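Local coordinates for protein ubiquitin-like-specific protease 2 (Saccharomyces cerevisiae, PDB 5LNB) that removes SUMO from modified proteins as a cysteine protease of the peptidase C48 family, the piece described here being the part that carries its catalytic domain, at residues 272-275 with 276-280; 77-80 with 81-85; 183-186 with 187-191; 35-38 with 39-42. All blocks are in the same frame, centred on the assembly; numbering follows the deposited sequence.

Contact 1. Residues 272-275 with 276-280; sequences LKLL and QLNYI
Leu272 to Tyr279 run through the middle of the alpha-helix 264-285, where each carbonyl from Leu272 to Leu275 takes the amide N-H four residues on. The bond from Gln276 N to Leu272 O is 2.8 Å long. That from Tyr279 N to Leu275 O measures 3.1 Å. One side-chain bond bridges a single turn: Lys273 NZ donates to Gln276 OE1 over 2.7 Å. The two chains slant across one another, and the ammonium comes in 25° out of the plane of the amide. Both side chains start with CG anti to the backbone N (chi1 -170° for Lys273, -161° for Gln276) and then bend at chi2, which carries the amide oxygen to the lysine tip. The other end of that amide is occupied too, since Gln276 NE2 donates to Pro21 O. With both ends engaged, the rotation of the amide is well defined. Leu272 and Leu275 leave the helix on another side: both rest on Leu23 of strand 23-26 and on Phe56 of helix 51-67, while Tyr279 touches Cys24 of the same strand. Leu274, Leu277 and Asn278 lie on the exposed side, where contacts are sparse. The CG of Leu277 sits 3.4 Å from Lys273 O, and the Leu274 methyl CD1 touches the amide of Asn278, 4.0 Å from OD1.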
loop_
_atom_site.group_PDB
_atom_site.type_symbol
_atom_site.label_atom_id
_atom_site.label_comp_id
_atom_site.label_asym_id
_atom_site.label_seq_id
_atom_site.Cartn_x
_atom_site.Cartn_y
_atom_site.Cartn_z
ATOM N N LEU A 272 -1.652 15.888 6.532
ATOM C CA LEU A 272 -3.080 16.024 6.277
ATOM C C LEU A 272 -3.571 17.407 6.684
ATOM O O LEU A 272 -4.208 18.116 5.894
ATOM C CB LEU A 272 -3.843 14.932 7.025
ATOM C CG LEU A 272 -4.006 13.608 6.298
ATOM C CD1 LEU A 272 -4.803 12.630 7.157
ATOM C CD2 LEU A 272 -4.704 13.845 4.951
ATOM N N LYS A 273 -3.274 17.807 7.922
ATOM C CA LYS A 273 -3.670 19.123 8.402
ATOM C C LYS A 273 -3.273 20.206 7.408
ATOM O O LYS A 273 -4.057 21.107 7.102
ATOM C CB LYS A 273 -3.041 19.383 9.775
ATOM C CG LYS A 273 -3.588 20.628 10.461
ATOM C CD LYS A 273 -5.103 20.522 10.603
ATOM C CE LYS A 273 -5.759 21.875 10.800
ATOM N NZ LYS A 273 -7.236 21.740 10.732
ATOM N N LEU A 274 -2.052 20.120 6.883
ATOM C CA LEU A 274 -1.579 21.105 5.918
ATOM C C LEU A 274 -2.392 21.046 4.628
ATOM O O LEU A 274 -2.811 22.083 4.097
ATOM C CB LEU A 274 -0.095 20.873 5.649
ATOM C CG LEU A 274 0.724 21.864 4.824
ATOM C CD1 LEU A 274 0.154 23.273 4.902
ATOM C CD2 LEU A 274 2.166 21.832 5.333
ATOM N N LEU A 275 -2.629 19.834 4.107
ATOM C CA LEU A 275 -3.452 19.696 2.909
ATOM C C LEU A 275 -4.843 20.285 3.121
ATOM O O LEU A 275 -5.433 20.848 2.188
ATOM C CB LEU A 275 -3.557 18.224 2.499
ATOM C CG LEU A 275 -2.290 17.553 1.960
ATOM C CD1 LEU A 275 -2.566 16.102 1.585
ATOM C CD2 LEU A 275 -1.729 18.311 0.760
ATOM N N GLN A 276 -5.379 20.164 4.337
ATOM C CA GLN A 276 -6.693 20.720 4.629
ATOM C C GLN A 276 -6.650 22.242 4.615
ATOM O O GLN A 276 -7.542 22.896 4.060
ATOM C CB GLN A 276 -7.178 20.205 5.981
ATOM C CG GLN A 276 -8.664 20.321 6.207
ATOM C CD GLN A 276 -8.984 21.039 7.493
ATOM O OE1 GLN A 276 -8.086 21.518 8.182
ATOM N NE2 GLN A 276 -10.268 21.121 7.827
ATOM N N LEU A 277 -5.612 22.820 5.219
ATOM C CA LEU A 277 -5.504 24.271 5.266
ATOM C C LEU A 277 -5.425 24.861 3.865
ATOM O O LEU A 277 -6.044 25.892 3.580
ATOM C CB LEU A 277 -4.294 24.676 6.107
ATOM C CG LEU A 277 -4.514 24.421 7.602
ATOM C CD1 LEU A 277 -3.245 24.685 8.407
ATOM C CD2 LEU A 277 -5.661 25.297 8.115
ATOM N N ASN A 278 -4.679 24.217 2.969
ATOM C CA ASN A 278 -4.649 24.705 1.595
ATOM C C ASN A 278 -6.018 24.566 0.935
ATOM O O ASN A 278 -6.462 25.470 0.220
ATOM C CB ASN A 278 -3.578 23.968 0.798
ATOM C CG ASN A 278 -2.191 24.179 1.368
ATOM O OD1 ASN A 278 -1.943 25.150 2.079
ATOM N ND2 ASN A 278 -1.278 23.269 1.056
ATOM N N TYR A 279 -6.705 23.447 1.178
ATOM C CA TYR A 279 -8.052 23.262 0.642
ATOM C C TYR A 279 -8.987 24.368 1.119
ATOM O O TYR A 279 -9.751 24.936 0.328
ATOM C CB TYR A 279 -8.578 21.888 1.050
ATOM C CG TYR A 279 -9.980 21.554 0.588
ATOM C CD1 TYR A 279 -10.311 21.548 -0.767
ATOM C CD2 TYR A 279 -10.966 21.205 1.507
ATOM C CE1 TYR A 279 -11.597 21.229 -1.193
ATOM C CE2 TYR A 279 -12.248 20.877 1.096
ATOM C CZ TYR A 279 -12.558 20.888 -0.254
ATOM O OH TYR A 279 -13.833 20.567 -0.661
ATOM N N ILE A 280 -8.947 24.684 2.415
ATOM C CA ILE A 280 -9.760 25.781 2.927
ATOM C C ILE A 280 -9.421 27.076 2.199
ATOM O O ILE A 280 -10.313 27.842 1.811
ATOM C CB ILE A 280 -9.580 25.934 4.446
ATOM C CG1 ILE A 280 -10.237 24.768 5.186
ATOM C CG2 ILE A 280 -10.163 27.262 4.917
ATOM C CD1 ILE A 280 -9.891 24.733 6.665
#

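Contact 2. Residues 77-80 with 81-85; sequences HLMS and SFFYT
Ser80 O takes Phe83 N where the chain turns from strand 76-78 into helix 82-87, in a nearly straight bond of 3.0 Å coming from above the carbonyl plane, and has a water 2.9 Å away that probably donates to it. That water also accepts from Tyr84 N; because it has other acceptors nearby, its donation to Ser80 O is less certain. The serine side chain adds a capping bond at the start of the helix, an ST turn in which Phe82 N donates to Ser80 OG at 3.2 Å, a bent bond, 136° at the hydrogen. Next to the turn, Met79 and Phe83 make a Met-aromatic contact. Met79 folds back at chi1 and chi2, both -66°, and runs obliquely over one face of the Phe83 ring. Its sulfur SD stands 4.1 Å from the centroid of that ring, and its methyl CE makes a CH-pi contact over the centre. Phe181 and Trp101 each meet the same ring edge-to-face, so the thioether shares Phe83 with two other aromatics in a buried spot beside the central sheet of the protease. On the exposed side, Ser80 OG lies in the plane of the Phe82 ring, at its edge, 4.0 Å from CD1.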
loop_
_atom_site.group_PDB
_atom_site.type_symbol
_atom_site.label_atom_id
_atom_site.label_comp_id
_atom_site.label_asym_id
_atom_site.label_seq_id
_atom_site.Cartn_x
_atom_site.Cartn_y
_atom_site.Cartn_z
ATOM N N HIS A 77 0.247 -0.576 -10.091
ATOM C CA HIS A 77 -1.183 -0.662 -9.811
ATOM C C HIS A 77 -1.389 -0.768 -8.303
ATOM O O HIS A 77 -0.883 -1.700 -7.666
ATOM C CB HIS A 77 -1.822 -1.854 -10.512
ATOM C CG HIS A 77 -3.320 -1.807 -10.517
ATOM N ND1 HIS A 77 -4.081 -2.175 -9.430
ATOM C CD2 HIS A 77 -4.194 -1.409 -11.470
ATOM C CE1 HIS A 77 -5.361 -2.020 -9.718
ATOM N NE2 HIS A 77 -5.455 -1.554 -10.949
ATOM N N LEU A 78 -2.136 0.184 -7.742
ATOM C CA LEU A 78 -2.404 0.242 -6.309
ATOM C C LEU A 78 -3.807 -0.282 -6.050
ATOM O O LEU A 78 -4.785 0.285 -6.539
ATOM C CB LEU A 78 -2.264 1.667 -5.770
ATOM C CG LEU A 78 -2.744 1.895 -4.333
ATOM C CD1 LEU A 78 -1.954 1.048 -3.322
ATOM C CD2 LEU A 78 -2.667 3.362 -3.939
ATOM N N MET A 79 -3.904 -1.367 -5.298
ATOM C CA MET A 79 -5.195 -1.849 -4.838
ATOM C C MET A 79 -5.591 -1.105 -3.573
ATOM O O MET A 79 -4.755 -0.840 -2.703
ATOM C CB MET A 79 -5.138 -3.346 -4.551
ATOM C CG MET A 79 -4.901 -4.209 -5.774
ATOM S SD MET A 79 -6.300 -4.115 -6.890
ATOM C CE MET A 79 -5.941 -5.514 -7.945
ATOM N N SER A 80 -6.868 -0.759 -3.468
ATOM C CA SER A 80 -7.351 -0.302 -2.177
ATOM C C SER A 80 -7.355 -1.467 -1.186
ATOM O O SER A 80 -7.378 -2.645 -1.573
ATOM C CB SER A 80 -8.752 0.292 -2.298
ATOM O OG SER A 80 -9.736 -0.696 -2.071
ATOM N N SER A 81 -7.330 -1.130 0.109
ATOM C CA SER A 81 -7.321 -2.166 1.139
ATOM C C SER A 81 -8.531 -3.088 1.053
ATOM O O SER A 81 -8.455 -4.234 1.507
ATOM C CB SER A 81 -7.268 -1.535 2.526
ATOM O OG SER A 81 -8.424 -0.759 2.767
ATOM N N PHE A 82 -9.643 -2.627 0.483
ATOM C CA PHE A 82 -10.822 -3.480 0.405
ATOM C C PHE A 82 -10.693 -4.602 -0.615
ATOM O O PHE A 82 -11.478 -5.550 -0.544
ATOM C CB PHE A 82 -12.062 -2.639 0.106
ATOM C CG PHE A 82 -12.415 -1.693 1.213
ATOM C CD1 PHE A 82 -11.899 -0.406 1.231
ATOM C CD2 PHE A 82 -13.236 -2.098 2.256
ATOM C CE1 PHE A 82 -12.217 0.468 2.249
ATOM C CE2 PHE A 82 -13.557 -1.224 3.283
ATOM C CZ PHE A 82 -13.046 0.059 3.278
ATOM N N PHE A 83 -9.712 -4.549 -1.525
ATOM C CA PHE A 83 -9.543 -5.635 -2.487
ATOM C C PHE A 83 -9.304 -6.972 -1.786
ATOM O O PHE A 83 -10.031 -7.951 -2.015
ATOM C CB PHE A 83 -8.397 -5.322 -3.453
ATOM C CG PHE A 83 -7.989 -6.496 -4.303
ATOM C CD1 PHE A 83 -8.733 -6.856 -5.410
ATOM C CD2 PHE A 83 -6.870 -7.246 -3.984
ATOM C CE1 PHE A 83 -8.356 -7.937 -6.197
ATOM C CE2 PHE A 83 -6.494 -8.336 -4.761
ATOM C CZ PHE A 83 -7.237 -8.677 -5.867
ATOM N N TYR A 84 -8.272 -7.046 -0.935
ATOM C CA TYR A 84 -7.959 -8.328 -0.306
ATOM C C TYR A 84 -9.134 -8.825 0.514
ATOM O O TYR A 84 -9.487 -10.009 0.458
ATOM C CB TYR A 84 -6.708 -8.217 0.568
ATOM C CG TYR A 84 -6.311 -9.522 1.217
ATOM C CD1 TYR A 84 -6.797 -9.870 2.475
ATOM C CD2 TYR A 84 -5.436 -10.393 0.587
ATOM C CE1 TYR A 84 -6.433 -11.053 3.083
ATOM C CE2 TYR A 84 -5.064 -11.580 1.180
ATOM C CZ TYR A 84 -5.563 -11.909 2.426
ATOM O OH TYR A 84 -5.203 -13.093 3.022
ATOM N N THR A 85 -9.768 -7.931 1.267
ATOM C CA THR A 85 -10.932 -8.326 2.053
ATOM C C THR A 85 -12.026 -8.907 1.165
ATOM O O THR A 85 -12.669 -9.903 1.521
ATOM C CB THR A 85 -11.442 -7.121 2.832
ATOM O OG1 THR A 85 -10.399 -6.656 3.700
ATOM C CG2 THR A 85 -12.689 -7.485 3.649
HETATM O O HOH W 1 -6.117 -5.060 -0.712
#

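Contact 3. Residues 183-186 with 187-191; sequences ISYA and LDKYS
With CG trans to the backbone N (chi1 -170°), the Tyr185 ring swings alongside its own helix, and Lys189, one turn further on, takes chi1 -58° and a second bend at chi2 that lays its methylene chain obliquely over that ring. Lys189 CG makes the main contact, a CH-pi one 3.7 Å from the ring centroid, displaced toward the rim so that its closest ring atom is Tyr185 CZ at 3.5 Å, with CE following near CE2. The two tyrosine rings meet obliquely, their planes 63° apart, with Tyr190 CE2 3.7 Å from Tyr185 CE1 and the hydroxyl Tyr190 OH at the edge of the Tyr185 ring, in its plane. Lys189 CB covers one face of the Tyr190 ring, so the lysine touches both aromatics. All this happens in the last turns of helix 172-190, the helix of a beta-alpha-beta crossover between the parallel strands 159-164 and 199-203. Lys189 N still makes a straight bond of 2.8 Å to Tyr185 O, but Tyr190 N meets Ala186 O at a poorer angle, and Ser191 leaves the helix with positive phi. Both hydroxyls reach the loop after helix 94-98: Tyr185 OH bonds Thr105 OG1 and Leu107 N, and Tyr190 OH bonds Asp106 OD1 and Phe108 N. On the outer side, Lys189 NZ forms a salt bridge with Asp188 OD2 at 3.5 Å. Lys99 and Tyr95 also hold that oxygen, an environment that would probably keep the carboxylate ionised, while the methylenes of Lys189 lie against the rings, so its charged end and apolar chain are used in different contacts.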
loop_
_atom_site.group_PDB
_atom_site.type_symbol
_atom_site.label_atom_id
_atom_site.label_comp_id
_atom_site.label_asym_id
_atom_site.label_seq_id
_atom_site.Cartn_x
_atom_site.Cartn_y
_atom_site.Cartn_z
ATOM N N ILE A 183 -3.198 -16.793 -10.502
ATOM C CA ILE A 183 -3.324 -17.904 -11.432
ATOM C C ILE A 183 -4.615 -17.778 -12.226
ATOM O O ILE A 183 -4.628 -17.934 -13.452
ATOM C CB ILE A 183 -3.251 -19.239 -10.672
ATOM C CG1 ILE A 183 -1.841 -19.443 -10.120
ATOM C CG2 ILE A 183 -3.643 -20.393 -11.577
ATOM C CD1 ILE A 183 -1.692 -20.696 -9.277
ATOM N N SER A 184 -5.717 -17.486 -11.534
ATOM C CA SER A 184 -6.998 -17.310 -12.206
ATOM C C SER A 184 -6.975 -16.080 -13.099
ATOM O O SER A 184 -7.450 -16.118 -14.242
ATOM C CB SER A 184 -8.116 -17.200 -11.173
ATOM O OG SER A 184 -8.184 -18.378 -10.391
ATOM N N TYR A 185 -6.430 -14.975 -12.584
ATOM C CA TYR A 185 -6.303 -13.763 -13.382
ATOM C C TYR A 185 -5.560 -14.040 -14.682
ATOM O O TYR A 185 -6.001 -13.638 -15.763
ATOM C CB TYR A 185 -5.588 -12.682 -12.570
ATOM C CG TYR A 185 -5.608 -11.322 -13.217
ATOM C CD1 TYR A 185 -4.618 -10.952 -14.123
ATOM C CD2 TYR A 185 -6.626 -10.407 -12.935
ATOM C CE1 TYR A 185 -4.632 -9.706 -14.727
ATOM C CE2 TYR A 185 -6.642 -9.145 -13.527
ATOM C CZ TYR A 185 -5.645 -8.805 -14.429
ATOM O OH TYR A 185 -5.638 -7.568 -15.038
ATOM N N ALA A 186 -4.417 -14.725 -14.587
ATOM C CA ALA A 186 -3.626 -15.041 -15.772
ATOM C C ALA A 186 -4.446 -15.814 -16.799
ATOM O O ALA A 186 -4.372 -15.541 -18.005
ATOM C CB ALA A 186 -2.389 -15.843 -15.366
ATOM N N LEU A 187 -5.211 -16.805 -16.342
ATOM C CA LEU A 187 -6.009 -17.603 -17.261
ATOM C C LEU A 187 -7.132 -16.770 -17.864
ATOM O O LEU A 187 -7.396 -16.846 -19.068
ATOM C CB LEU A 187 -6.566 -18.828 -16.534
ATOM C CG LEU A 187 -7.363 -19.786 -17.420
ATOM C CD1 LEU A 187 -6.472 -20.434 -18.470
ATOM C CD2 LEU A 187 -8.059 -20.862 -16.599
ATOM N N ASP A 188 -7.783 -15.953 -17.036
ATOM C CA ASP A 188 -8.919 -15.160 -17.479
ATOM C C ASP A 188 -8.499 -14.088 -18.480
ATOM O O ASP A 188 -9.087 -13.975 -19.558
ATOM C CB ASP A 188 -9.593 -14.526 -16.263
ATOM C CG ASP A 188 -10.802 -13.685 -16.625
ATOM O OD1 ASP A 188 -11.423 -13.940 -17.683
ATOM O OD2 ASP A 188 -11.132 -12.766 -15.841
ATOM N N LYS A 189 -7.500 -13.272 -18.138
ATOM C CA LYS A 189 -7.215 -12.120 -18.990
ATOM C C LYS A 189 -6.310 -12.469 -20.159
ATOM O O LYS A 189 -6.444 -11.866 -21.227
ATOM C CB LYS A 189 -6.568 -10.978 -18.196
ATOM C CG LYS A 189 -7.376 -10.473 -17.015
ATOM C CD LYS A 189 -8.769 -10.092 -17.421
ATOM C CE LYS A 189 -9.532 -9.498 -16.248
ATOM N NZ LYS A 189 -10.979 -9.317 -16.594
ATOM N N TYR A 190 -5.378 -13.407 -19.979
ATOM C CA TYR A 190 -4.382 -13.687 -21.000
ATOM C C TYR A 190 -4.373 -15.129 -21.478
ATOM O O TYR A 190 -3.541 -15.467 -22.317
ATOM C CB TYR A 190 -2.975 -13.335 -20.502
ATOM C CG TYR A 190 -2.875 -12.045 -19.736
ATOM C CD1 TYR A 190 -2.916 -10.810 -20.394
ATOM C CD2 TYR A 190 -2.722 -12.054 -18.346
ATOM C CE1 TYR A 190 -2.805 -9.614 -19.681
ATOM C CE2 TYR A 190 -2.623 -10.868 -17.625
ATOM C CZ TYR A 190 -2.667 -9.656 -18.295
ATOM O OH TYR A 190 -2.560 -8.488 -17.572
ATOM N N SER A 191 -5.258 -15.989 -20.980
ATOM C CA SER A 191 -5.275 -17.393 -21.383
ATOM C C SER A 191 -3.940 -18.078 -21.101
ATOM O O SER A 191 -3.523 -18.980 -21.831
ATOM C CB SER A 191 -5.645 -17.536 -22.864
ATOM O OG SER A 191 -6.989 -17.160 -23.064
#

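Contact 4. Residues 35-38 with 39-42; sequences ITNQ and DFKC
Thr36 and Asp39 make the tight half of this turn. Thr36 N donates to Asp39 OD2 at 3.1 Å, almost straight at 166°, reaching the oxygen on its anti side and 31° out of the carboxylate plane. The aspartate gets there because its CG sits beside its own backbone N (chi1 -53°), folding the carboxylate back toward the threonine. The hydroxyl Thr36 OG1 lies equally near OD2, but that bond is weak and its proton could go to another acceptor. Phe40 N closes the first helical turn onto Thr36 O at 2.9 Å, in the carbonyl plane, with a weak second bond from Asp39 N to the same oxygen. Thr36 is the N-cap of helix 37-40, and the bond from its amide to the Asp39 carboxylate is the N3-to-N-cap bond of a capping box. It forms right after strand 32-35, whose last residue, Ile35, pairs with Leu23 and packs on Ile53 and Phe56 of helix 51-67. Asp39 OD1 faces that helix too, with a weak bond from Ser52 OG, and a carboxylate at a helix start would be expected to suit the helix dipole. The inner flank is completed by the Phe40 ring, stacked on Phe19, with Asn37 OD1 4.2 Å from its CD2. The other flank is looser. Gln38 and Lys41 lie side by side on the exposed surface, pointing the same way, and both touch a crystal neighbour. Lys41 NZ is modelled 2.4 Å from Gln38 OE1, a doubtful length. Lys41 CG passes 3.6 Å from Gln38 O, and Lys41 N bonds Asn37 O at 2.9 Å.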
loop_
_atom_site.group_PDB
_atom_site.type_symbol
_atom_site.label_atom_id
_atom_site.label_comp_id
_atom_site.label_asym_id
_atom_site.label_seq_id
_atom_site.Cartn_x
_atom_site.Cartn_y
_atom_site.Cartn_z
ATOM N N ILE A 35 -11.384 13.063 3.263
ATOM C CA ILE A 35 -10.872 12.677 4.574
ATOM C C ILE A 35 -11.643 13.472 5.612
ATOM O O ILE A 35 -11.513 14.703 5.675
ATOM C CB ILE A 35 -9.365 12.930 4.699
ATOM C CG1 ILE A 35 -8.597 12.091 3.673
ATOM C CG2 ILE A 35 -8.910 12.683 6.134
ATOM C CD1 ILE A 35 -8.874 10.615 3.772
ATOM N N THR A 36 -12.439 12.782 6.429
ATOM C CA THR A 36 -13.234 13.440 7.454
ATOM C C THR A 36 -12.485 13.460 8.782
ATOM O O THR A 36 -11.440 12.818 8.949
ATOM C CB THR A 36 -14.589 12.751 7.639
ATOM O OG1 THR A 36 -14.395 11.466 8.240
ATOM C CG2 THR A 36 -15.331 12.600 6.305
ATOM N N ASN A 37 -13.043 14.211 9.744
ATOM C CA ASN A 37 -12.458 14.234 11.078
ATOM C C ASN A 37 -12.471 12.845 11.702
ATOM O O ASN A 37 -11.520 12.457 12.387
ATOM C CB ASN A 37 -13.196 15.227 11.972
ATOM C CG ASN A 37 -12.592 15.308 13.365
ATOM O OD1 ASN A 37 -11.464 15.761 13.528
ATOM N ND2 ASN A 37 -13.338 14.859 14.371
ATOM N N GLN A 38 -13.540 12.080 11.467
ATOM C CA GLN A 38 -13.604 10.713 11.965
ATOM C C GLN A 38 -12.412 9.884 11.488
ATOM O O GLN A 38 -11.943 9.002 12.213
ATOM C CB GLN A 38 -14.928 10.073 11.532
ATOM C CG GLN A 38 -15.505 9.062 12.512
ATOM C CD GLN A 38 -15.904 9.675 13.859
ATOM O OE1 GLN A 38 -15.991 8.968 14.866
ATOM N NE2 GLN A 38 -16.152 10.988 13.880
ATOM N N ASP A 39 -11.900 10.157 10.279
ATOM C CA ASP A 39 -10.715 9.456 9.780
ATOM C C ASP A 39 -9.438 10.055 10.356
ATOM O O ASP A 39 -8.544 9.335 10.815
ATOM C CB ASP A 39 -10.662 9.516 8.246
ATOM C CG ASP A 39 -11.946 9.043 7.587
ATOM O OD1 ASP A 39 -12.495 8.014 8.027
ATOM O OD2 ASP A 39 -12.407 9.701 6.628
ATOM N N PHE A 40 -9.345 11.383 10.326
ATOM C CA PHE A 40 -8.152 12.092 10.772
ATOM C C PHE A 40 -7.816 11.782 12.232
ATOM O O PHE A 40 -6.637 11.749 12.607
ATOM C CB PHE A 40 -8.385 13.594 10.545
ATOM C CG PHE A 40 -7.313 14.491 11.095
ATOM C CD1 PHE A 40 -6.132 14.696 10.397
ATOM C CD2 PHE A 40 -7.507 15.166 12.289
ATOM C CE1 PHE A 40 -5.149 15.535 10.899
ATOM C CE2 PHE A 40 -6.532 16.005 12.789
ATOM C CZ PHE A 40 -5.354 16.192 12.093
ATOM N N LYS A 41 -8.825 11.535 13.067
ATOM C CA LYS A 41 -8.572 11.431 14.500
ATOM C C LYS A 41 -7.845 10.146 14.883
ATOM O O LYS A 41 -7.321 10.060 16.000
ATOM C CB LYS A 41 -9.884 11.528 15.277
ATOM C CG LYS A 41 -10.652 10.226 15.333
ATOM C CD LYS A 41 -12.046 10.457 15.870
ATOM C CE LYS A 41 -12.822 9.159 15.944
ATOM N NZ LYS A 41 -14.224 9.399 16.390
ATOM N N CYS A 42 -7.801 9.147 13.998
ATOM C CA CYS A 42 -7.070 7.929 14.326
ATOM C C CYS A 42 -5.566 8.156 14.363
ATOM O O CYS A 42 -4.845 7.323 14.919
ATOM C CB CYS A 42 -7.416 6.809 13.340
ATOM S SG CYS A 42 -6.685 6.981 11.703
#

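How the contacts relate
From the N terminus the order is contact 4, 2, 3, 1; each is one unbroken run of chain, and none nests in or crosses another. Contact 4 turns the hairpin strand 32-35 into helix 37-40, and contact 2 makes the same kind of step from edge strand 76-78 into helix 82-87. Contact 3 closes helix 172-190 before the chain returns to strand 199-203 at the other edge of the five-stranded sheet. Contact 1 lies inside the late helix 264-285. That helix comes back to the start: Leu272 CD1 packs 4.1 Å from Phe40 CD1, joining contacts 1 and 4. Contact 3 lies on the opposite side of the chain's centre, about 43 Å from contact 1 between centres.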